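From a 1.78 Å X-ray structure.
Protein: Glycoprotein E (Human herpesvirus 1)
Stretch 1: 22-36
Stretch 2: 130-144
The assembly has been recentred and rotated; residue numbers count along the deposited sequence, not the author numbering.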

# COMPACT_ATOMS: atom_id res chain seq x y z
N LEU A 22 20.82 0.96 4.27
CA LEU A 22 22.19 0.46 4.32
C LEU A 22 22.91 1.26 5.38
O LEU A 22 22.84 2.50 5.39
N PHE A 23 23.59 0.58 6.30
CA PHE A 23 24.32 1.27 7.35
C PHE A 23 25.75 0.75 7.48
O PHE A 23 26.05 -0.37 7.07
N SER A 24 26.61 1.58 8.06
CA SER A 24 28.00 1.20 8.30
C SER A 24 28.11 1.02 9.80
O SER A 24 27.48 1.76 10.57
N PRO A 25 28.88 0.03 10.26
CA PRO A 25 29.04 -0.23 11.69
C PRO A 25 29.41 1.01 12.51
O PRO A 25 30.32 1.76 12.14
N GLY A 26 28.71 1.21 13.61
CA GLY A 26 28.98 2.35 14.46
C GLY A 26 28.00 3.50 14.29
O GLY A 26 27.93 4.40 15.12
N GLU A 27 27.24 3.47 13.19
CA GLU A 27 26.27 4.53 12.93
C GLU A 27 25.02 4.37 13.80
O GLU A 27 24.72 3.29 14.30
N THR A 28 24.32 5.48 13.98
CA THR A 28 23.08 5.48 14.74
C THR A 28 22.04 5.98 13.75
O THR A 28 22.24 7.00 13.09
N PHE A 29 20.94 5.25 13.63
CA PHE A 29 19.89 5.64 12.70
C PHE A 29 18.55 5.09 13.15
O PHE A 29 18.47 4.30 14.09
N SER A 30 17.51 5.51 12.45
CA SER A 30 16.15 5.08 12.75
C SER A 30 15.42 4.73 11.47
O SER A 30 15.77 5.21 10.40
N THR A 31 14.42 3.86 11.58
CA THR A 31 13.63 3.52 10.42
C THR A 31 12.74 4.74 10.22
O THR A 31 12.66 5.60 11.11
N ASN A 32 12.08 4.84 9.08
CA ASN A 32 11.22 5.97 8.80
C ASN A 32 9.94 5.48 8.14
O ASN A 32 9.65 5.80 6.99
N VAL A 33 9.19 4.69 8.89
CA VAL A 33 7.93 4.14 8.41
C VAL A 33 6.80 5.11 8.71
O VAL A 33 6.76 5.71 9.78
N SER A 34 5.90 5.28 7.75
CA SER A 34 4.75 6.16 7.93
C SER A 34 3.51 5.28 7.87
O SER A 34 3.33 4.49 6.94
N ILE A 35 2.66 5.41 8.88
CA ILE A 35 1.44 4.60 8.95
C ILE A 35 0.24 5.48 9.27
O ILE A 35 0.25 6.21 10.26
N HIS A 36 -0.78 5.40 8.43
CA HIS A 36 -2.00 6.17 8.63
C HIS A 36 -3.17 5.21 8.76
O HIS A 36 -3.25 4.20 8.06
N SER A 130 6.85 6.30 19.26
CA SER A 130 6.91 6.06 17.82
C SER A 130 6.89 4.57 17.48
O SER A 130 7.20 3.73 18.31
N VAL A 131 6.52 4.26 16.24
CA VAL A 131 6.49 2.87 15.79
C VAL A 131 7.80 2.53 15.09
O VAL A 131 8.02 1.38 14.69
N ASN A 132 8.67 3.53 14.95
CA ASN A 132 9.95 3.30 14.30
C ASN A 132 10.98 2.69 15.24
O ASN A 132 10.91 2.87 16.45
N LEU A 133 11.92 1.96 14.66
CA LEU A 133 12.98 1.32 15.42
C LEU A 133 14.25 2.15 15.31
O LEU A 133 14.56 2.68 14.24
N GLU A 134 14.98 2.26 16.41
CA GLU A 134 16.23 3.00 16.41
C GLU A 134 17.39 2.06 16.71
O GLU A 134 17.30 1.22 17.60
N PHE A 135 18.47 2.21 15.95
CA PHE A 135 19.67 1.40 16.12
C PHE A 135 20.82 2.30 16.54
O PHE A 135 21.21 3.21 15.80
N ARG A 136 21.37 2.04 17.72
CA ARG A 136 22.48 2.83 18.25
C ARG A 136 23.77 2.02 18.12
O ARG A 136 23.79 0.83 18.44
N ASP A 137 24.83 2.67 17.66
CA ASP A 137 26.12 2.01 17.46
C ASP A 137 25.89 0.69 16.73
O ASP A 137 26.39 -0.36 17.14
N ALA A 138 25.12 0.77 15.65
CA ALA A 138 24.76 -0.39 14.84
C ALA A 138 25.96 -1.27 14.50
O ALA A 138 27.06 -0.79 14.25
N SER A 139 25.74 -2.58 14.51
CA SER A 139 26.79 -3.53 14.20
C SER A 139 26.23 -4.60 13.27
O SER A 139 25.02 -4.66 13.04
N PRO A 140 27.09 -5.44 12.69
CA PRO A 140 26.62 -6.49 11.78
C PRO A 140 25.53 -7.39 12.37
O PRO A 140 24.76 -8.01 11.63
N GLN A 141 25.46 -7.46 13.70
CA GLN A 141 24.46 -8.30 14.37
C GLN A 141 23.03 -7.83 14.07
O GLN A 141 22.08 -8.60 14.17
N HIS A 142 22.90 -6.55 13.71
CA HIS A 142 21.58 -5.98 13.42
C HIS A 142 21.10 -6.19 11.99
O HIS A 142 19.93 -5.93 11.68
N SER A 143 21.98 -6.66 11.11
CA SER A 143 21.62 -6.86 9.71
C SER A 143 20.58 -7.97 9.53
O SER A 143 20.67 -9.03 10.15
N GLY A 144 19.60 -7.71 8.67
CA GLY A 144 18.58 -8.71 8.41
C GLY A 144 17.39 -8.14 7.68
O GLY A 144 17.40 -6.98 7.25

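The three largest contributors, Phe23 (78 Å²), Asn132 (77 Å²) and Phe135 (76 Å²), supply about a quarter of the 889 Å² buried between these stretches. Each anchors a different part of the contact, and a short antiparallel pairing of the two strands places Phe29 opposite Phe135 and Ser30 opposite Glu134. Phe29 N donates to Phe135 O (3.0 Å) and Phe135 N to Phe29 O (2.8 Å, 173° at the hydrogen), so these two residues form a hydrogen-bonded pair and send their side chains to the same face of the sheet. Ser30 and Glu134, the next pair, occupy the other face, where Ser30 CB lies 3.6 Å from Glu134 CG.

Phe135 (chi1 -62°, m) and Phe29 (chi1 65°, p) bring their rings together with planes inclined by only 16°. The centroids are 4.9 Å apart, but the rings are slid so far that they barely overlap, and the closest approach is Phe29 CE1 to Phe135 CD1 at 3.5 Å. What covers the Phe29 face is instead Phe135 CB, 4.0 Å from the ring centroid and 19° off its normal, a CH-pi arrangement. The edge of the Phe135 ring is met by the methyl of Thr31, with CG2 4.4 Å from Phe135 CE1.

Phe23 also has chi1 near +60° (73°, p), and its CA-to-CB bond points toward stretch 2. Its CE1 lies 3.6 Å from Ala138 CB. That methyl, itself pointing toward stretch 1, is 3.8 Å from Phe29 CE2 as well, so a small side chain contacts both rings. Phe23 CZ reaches Ser139 O at 3.4 Å, near the ring plane and hence at its edge, and Ser143 OG at 3.6 Å. The neighbouring backbone is held by Gly26 N to Ala138 O (2.7 Å) and Ala138 N to Glu27 O (2.9 Å). Within stretch 1, Glu27 turns its carboxylate back on the turn: Ser24 N donates to Glu27 OE1 at 2.9 Å.

Asn132 (chi1 -75°, m; chi2 -60°) is the polar counterpart of the aromatic cluster. Its OD1 accepts from Thr31 OG1 at 2.7 Å and from Val33 N at 2.7 Å, the latter nearly linear at 170°. Thr31, in rotamer p (58°), uses the same hydroxyl oxygen to accept from Leu133 N (2.9 Å), while Thr31 N donates to Leu133 O (2.9 Å). The amide's other end is also engaged: one water accepts from Asn132 ND2 (2.8 Å) and donates to Asn32 OD1 (2.8 Å) and Val33 O (3.1 Å), linking the stretches although Asn32 CB points away.

Beyond Asn132 the contact becomes apolar again, with Ile35 CD1 (chi1 m, chi2 t) 4.0 Å from Val131 CG2. At the exposed margin, Thr28 (chi1 -69°, m) offers OG1 to Asp137 N at 3.4 Å, a weak hydrogen bond despite its 168° angle. The CA-to-CB bond of Arg136 points away from stretch 1, and its guanidinium forms a salt bridge with Glu134 in its own stretch, Arg136 NH2 to Glu134 OE1 at 2.9 Å.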

# COMPACT_ATOMS: atom_id res chain seq x y z
CB LEU A 22 22.88 0.63 2.96
CG LEU A 22 22.60 -0.40 1.86
CD1 LEU A 22 23.22 -1.74 2.26
CD2 LEU A 22 21.10 -0.56 1.65
CB PHE A 23 23.59 1.11 8.69
CG PHE A 23 23.69 -0.27 9.30
CD1 PHE A 23 24.81 -0.63 10.05
CD2 PHE A 23 22.67 -1.20 9.13
CE1 PHE A 23 24.91 -1.90 10.63
CE2 PHE A 23 22.76 -2.47 9.70
CZ PHE A 23 23.89 -2.82 10.45
CB SER A 24 28.95 2.31 7.82
OG SER A 24 28.89 2.45 6.41
CB PRO A 25 30.14 -1.29 11.72
CG PRO A 25 29.92 -2.04 10.45
CD PRO A 25 29.67 -0.93 9.46
CB GLU A 27 25.84 4.53 11.46
CG GLU A 27 26.95 4.80 10.47
CD GLU A 27 26.43 5.02 9.06
OE1 GLU A 27 25.55 4.26 8.62
OE2 GLU A 27 26.91 5.96 8.39
CB THR A 28 23.15 6.43 15.95
OG1 THR A 28 24.05 5.88 16.92
CG2 THR A 28 21.77 6.58 16.59
CB PHE A 29 20.23 5.12 11.30
CG PHE A 29 20.24 3.62 11.19
CD1 PHE A 29 19.06 2.92 10.95
CD2 PHE A 29 21.43 2.91 11.32
CE1 PHE A 29 19.07 1.53 10.84
CE2 PHE A 29 21.45 1.53 11.22
CZ PHE A 29 20.26 0.83 10.98
CB SER A 30 15.41 6.21 13.47
OG SER A 30 14.02 5.96 13.51
CB THR A 31 12.73 2.28 10.66
OG1 THR A 31 11.87 2.52 11.78
CG2 THR A 31 13.59 1.06 10.94
CB ASN A 32 11.95 6.96 7.88
CG ASN A 32 11.13 8.20 7.60
OD1 ASN A 32 10.59 8.83 8.51
ND2 ASN A 32 11.04 8.57 6.32
CB VAL A 33 7.62 2.79 9.09
CG1 VAL A 33 6.31 2.22 8.56
CG2 VAL A 33 8.76 1.82 8.87
CB SER A 34 4.70 7.20 6.81
OG SER A 34 3.62 8.10 7.03
CB ILE A 35 1.56 3.54 10.05
CG1 ILE A 35 2.72 2.59 9.74
CG2 ILE A 35 0.25 2.76 10.17
CD1 ILE A 35 3.09 1.70 10.89
CB HIS A 36 -2.24 7.10 7.44
CG HIS A 36 -1.22 8.18 7.31
ND1 HIS A 36 -1.42 9.45 7.81
CD2 HIS A 36 0.02 8.18 6.76
CE1 HIS A 36 -0.34 10.19 7.57
NE2 HIS A 36 0.54 9.44 6.94
CB SER A 130 8.19 6.68 17.26
OG SER A 130 8.39 6.33 15.90
CB VAL A 131 5.32 2.60 14.81
CG1 VAL A 131 3.99 2.73 15.54
CG2 VAL A 131 5.37 3.57 13.65
CB ASN A 132 10.50 4.60 13.72
CG ASN A 132 9.79 5.01 12.46
OD1 ASN A 132 9.80 4.28 11.47
ND2 ASN A 132 9.18 6.19 12.47
CB LEU A 133 13.28 -0.07 14.85
CG LEU A 133 12.16 -1.11 14.84
CD1 LEU A 133 12.66 -2.37 14.15
CD2 LEU A 133 11.71 -1.40 16.27
CB GLU A 134 16.20 4.12 17.45
CG GLU A 134 15.55 5.39 16.94
CD GLU A 134 15.76 6.56 17.88
OE1 GLU A 134 16.87 6.67 18.45
OE2 GLU A 134 14.83 7.38 18.03
CB PHE A 135 20.02 0.69 14.80
CG PHE A 135 18.96 -0.27 14.32
CD1 PHE A 135 17.77 0.20 13.77
CD2 PHE A 135 19.16 -1.65 14.42
CE1 PHE A 135 16.79 -0.69 13.32
CE2 PHE A 135 18.19 -2.54 13.97
CZ PHE A 135 17.00 -2.06 13.42
CB ARG A 136 22.25 3.17 19.73
CG ARG A 136 21.20 4.24 20.00
CD ARG A 136 19.79 3.81 19.61
NE ARG A 136 18.81 4.86 19.89
CZ ARG A 136 18.38 5.19 21.11
NH1 ARG A 136 18.84 4.54 22.17
NH2 ARG A 136 17.50 6.17 21.27
CB ASP A 137 26.80 1.77 18.82
CG ASP A 137 28.27 1.41 18.68
OD1 ASP A 137 28.86 1.73 17.63
OD2 ASP A 137 28.83 0.82 19.63
CB ALA A 138 24.09 0.08 13.55
CB SER A 139 27.34 -4.19 15.47
OG SER A 139 26.48 -5.22 15.95
CB PRO A 140 27.90 -7.25 11.45
CG PRO A 140 28.93 -6.17 11.47
CD PRO A 140 28.57 -5.40 12.72
CB GLN A 141 24.68 -8.28 15.89
CG GLN A 141 24.00 -7.09 16.58
CD GLN A 141 24.52 -6.79 17.97
OE1 GLN A 141 25.64 -6.30 18.14
NE2 GLN A 141 23.72 -7.09 18.99
CB HIS A 142 21.60 -4.47 13.71
CG HIS A 142 21.85 -4.14 15.15
ND1 HIS A 142 22.86 -3.29 15.55
CD2 HIS A 142 21.22 -4.54 16.28
CE1 HIS A 142 22.84 -3.18 16.87
NE2 HIS A 142 21.85 -3.93 17.33
CB SER A 143 22.87 -7.19 8.90
OG SER A 143 23.81 -6.11 8.98
O HOH W 1 8.77 7.99 10.40